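Long-range contact in leucine aminopeptidase (Parabacteroides distasonis, PDB 3TC8), which probably acts as a zinc-dependent exopeptidase of family M28, with either aminopeptidase or glutaminyl-peptide cyclotransferase activity: residues A[249-254]-A[262-267]. Residues are numbered along the deposited sequence; the frame is centred on the assembly and turned at random. Where two conformers were deposited one is given.
Sequences DDHQYV and SIDIIN
Asp-264 lays its CB over the centre of one face of the His-251 imidazole, a CH-pi contact 3.6 Å from the ring centroid. The two side chains cross at about a right angle, with the carboxylate plane turned 57° from the ring. His-251 has CG between its backbone N and carbonyl carbon (chi1 67°). Near the ring plane, 3.9 Å from His-251 CD2, lies Ser-262 O, a buried carbonyl oxygen with no hydrogen-bond partner in the model. Ring NE2 is hydrogen-bonded to Glu-212, which should help fix the rotation of the imidazole. An alanine in place of His-251 would probably leave Glu-212 without this mate and open a gap beside Asp-264 CB. Beyond the ring, OD2 of Asp-249 lies 2.7 Å from OD2 of Asp-264, and Asp-200 brings a further carboxylate near Asp-249. The side chain of Asp-249 is about 8 Å from the bound zinc and about 7 Å from that of its ligand Asp-127, which puts this acidic end beside the metal site. Ile-266 CD1 packs 3.6 Å from Asp-249 OD2. At the other end, Val-254 CG1 meets Ser-262 OG at 3.5 Å, while that hydroxyl bonds to Ile-260 O. The helical segment 250-254 runs antiparallel (175°) to strand 262-266, an outermost strand of the mixed sheet. The strand pairs with 195-200 and carries Ile-263 against helix 213-233, while Val-254 reaches helix 177-184.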
loop_
_atom_site.group_PDB
_atom_site.type_symbol
_atom_site.label_atom_id
_atom_site.label_comp_id
_atom_site.label_asym_id
_atom_site.label_seq_id
_atom_site.Cartn_x
_atom_site.Cartn_y
_atom_site.Cartn_z
ATOM N N ASP A 249 -2.986 8.902 4.753
ATOM C CA ASP A 249 -2.897 7.644 4.030
ATOM C C ASP A 249 -3.840 6.631 4.632
ATOM O O ASP A 249 -4.523 6.894 5.642
ATOM C CB ASP A 249 -1.446 7.152 4.031
ATOM C CG ASP A 249 -1.023 6.449 2.762
ATOM O OD1 ASP A 249 -1.896 6.051 1.963
ATOM O OD2 ASP A 249 0.239 6.285 2.560
ATOM N N ASP A 250 -3.947 5.453 4.018
ATOM C CA ASP A 250 -4.957 4.512 4.400
ATOM C C ASP A 250 -4.889 4.102 5.863
ATOM O O ASP A 250 -5.897 3.760 6.459
ATOM C CB ASP A 250 -4.849 3.241 3.512
ATOM C CG ASP A 250 -5.244 3.440 2.025
ATOM O OD1 ASP A 250 -6.384 3.806 1.794
ATOM O OD2 ASP A 250 -4.414 3.187 1.139
ATOM N N HIS A 251 -3.675 4.088 6.425
ATOM C CA HIS A 251 -3.524 3.646 7.822
ATOM C C HIS A 251 -4.301 4.499 8.818
ATOM O O HIS A 251 -4.792 3.964 9.822
ATOM C CB HIS A 251 -2.038 3.578 8.205
ATOM C CG HIS A 251 -1.327 4.883 8.261
ATOM N ND1 HIS A 251 -1.407 5.801 7.234
ATOM C CD2 HIS A 251 -0.528 5.411 9.223
ATOM C CE1 HIS A 251 -0.685 6.854 7.571
ATOM N NE2 HIS A 251 -0.133 6.637 8.768
ATOM N N GLN A 252 -4.507 5.785 8.516
ATOM C CA GLN A 252 -5.265 6.616 9.473
ATOM C C GLN A 252 -6.702 6.135 9.633
ATOM O O GLN A 252 -7.280 6.249 10.697
ATOM C CB GLN A 252 -5.229 8.081 9.131
ATOM C CG GLN A 252 -6.110 8.499 8.057
ATOM C CD GLN A 252 -5.842 9.953 7.691
ATOM O OE1 GLN A 252 -4.700 10.301 7.415
ATOM N NE2 GLN A 252 -6.905 10.767 7.594
ATOM N N TYR A 253 -7.272 5.601 8.544
ATOM C CA TYR A 253 -8.635 5.149 8.550
ATOM C C TYR A 253 -8.781 3.758 9.156
ATOM O O TYR A 253 -9.819 3.440 9.711
ATOM C CB TYR A 253 -9.234 5.290 7.148
ATOM C CG TYR A 253 -9.382 6.686 6.684
ATOM C CD1 TYR A 253 -10.401 7.497 7.170
ATOM C CD2 TYR A 253 -8.484 7.231 5.795
ATOM C CE1 TYR A 253 -10.551 8.820 6.725
ATOM C CE2 TYR A 253 -8.594 8.562 5.364
ATOM C CZ TYR A 253 -9.618 9.344 5.818
ATOM O OH TYR A 253 -9.737 10.624 5.365
ATOM N N VAL A 254 -7.722 2.948 9.055
ATOM C CA VAL A 254 -7.694 1.674 9.770
ATOM C C VAL A 254 -7.630 1.959 11.282
ATOM O O VAL A 254 -8.374 1.331 12.048
ATOM C CB VAL A 254 -6.533 0.806 9.309
ATOM C CG1 VAL A 254 -6.404 -0.430 10.180
ATOM C CG2 VAL A 254 -6.673 0.458 7.807
ATOM N N SER A 262 -1.549 1.002 13.511
ATOM C CA SER A 262 -1.021 0.771 12.157
ATOM C C SER A 262 0.017 1.802 11.817
ATOM O O SER A 262 -0.049 2.967 12.258
ATOM C CB SER A 262 -2.137 0.770 11.131
ATOM O OG SER A 262 -3.110 -0.197 11.375
ATOM N N ILE A 263 0.983 1.384 11.012
ATOM C CA ILE A 263 2.044 2.241 10.554
ATOM C C ILE A 263 2.064 2.311 9.028
ATOM O O ILE A 263 1.521 1.435 8.330
ATOM C CB ILE A 263 3.407 1.755 11.082
ATOM C CG1 ILE A 263 3.922 0.500 10.363
ATOM C CG2 ILE A 263 3.357 1.560 12.616
ATOM C CD1 ILE A 263 5.399 0.210 10.636
ATOM N N ASP A 264 2.753 3.343 8.535
ATOM C CA ASP A 264 2.960 3.564 7.106
ATOM C C ASP A 264 4.422 3.565 6.794
ATOM O O ASP A 264 5.159 4.375 7.386
ATOM C CB ASP A 264 2.318 4.901 6.703
ATOM C CG ASP A 264 2.137 5.095 5.227
ATOM O OD1 ASP A 264 2.505 4.258 4.389
ATOM O OD2 ASP A 264 1.557 6.208 4.886
ATOM N N ILE A 265 4.851 2.662 5.911
ATOM C CA ILE A 265 6.193 2.634 5.357
ATOM C C ILE A 265 6.060 3.283 3.989
ATOM O O ILE A 265 5.440 2.715 3.080
ATOM C CB ILE A 265 6.737 1.188 5.240
ATOM C CG1 ILE A 265 6.706 0.465 6.597
ATOM C CG2 ILE A 265 8.133 1.199 4.628
ATOM C CD1 ILE A 265 7.161 -0.948 6.580
ATOM N N ILE A 266 6.636 4.470 3.844
ATOM C CA ILE A 266 6.409 5.345 2.691
ATOM C C ILE A 266 7.592 6.232 2.459
ATOM O O ILE A 266 8.148 6.798 3.396
ATOM C CB ILE A 266 5.087 6.163 2.865
ATOM C CG1 ILE A 266 4.873 7.104 1.678
ATOM C CG2 ILE A 266 5.030 6.917 4.182
ATOM C CD1 ILE A 266 3.466 7.688 1.600
ATOM N N ASN A 267 7.985 6.361 1.207
ATOM C CA ASN A 267 9.065 7.277 0.834
ATOM C C ASN A 267 8.647 8.722 1.153
ATOM O O ASN A 267 7.655 9.222 0.615
ATOM C CB ASN A 267 9.337 7.040 -0.654
ATOM C CG ASN A 267 10.590 7.737 -1.171
ATOM O OD1 ASN A 267 11.342 8.389 -0.414
ATOM N ND2 ASN A 267 10.820 7.599 -2.479
#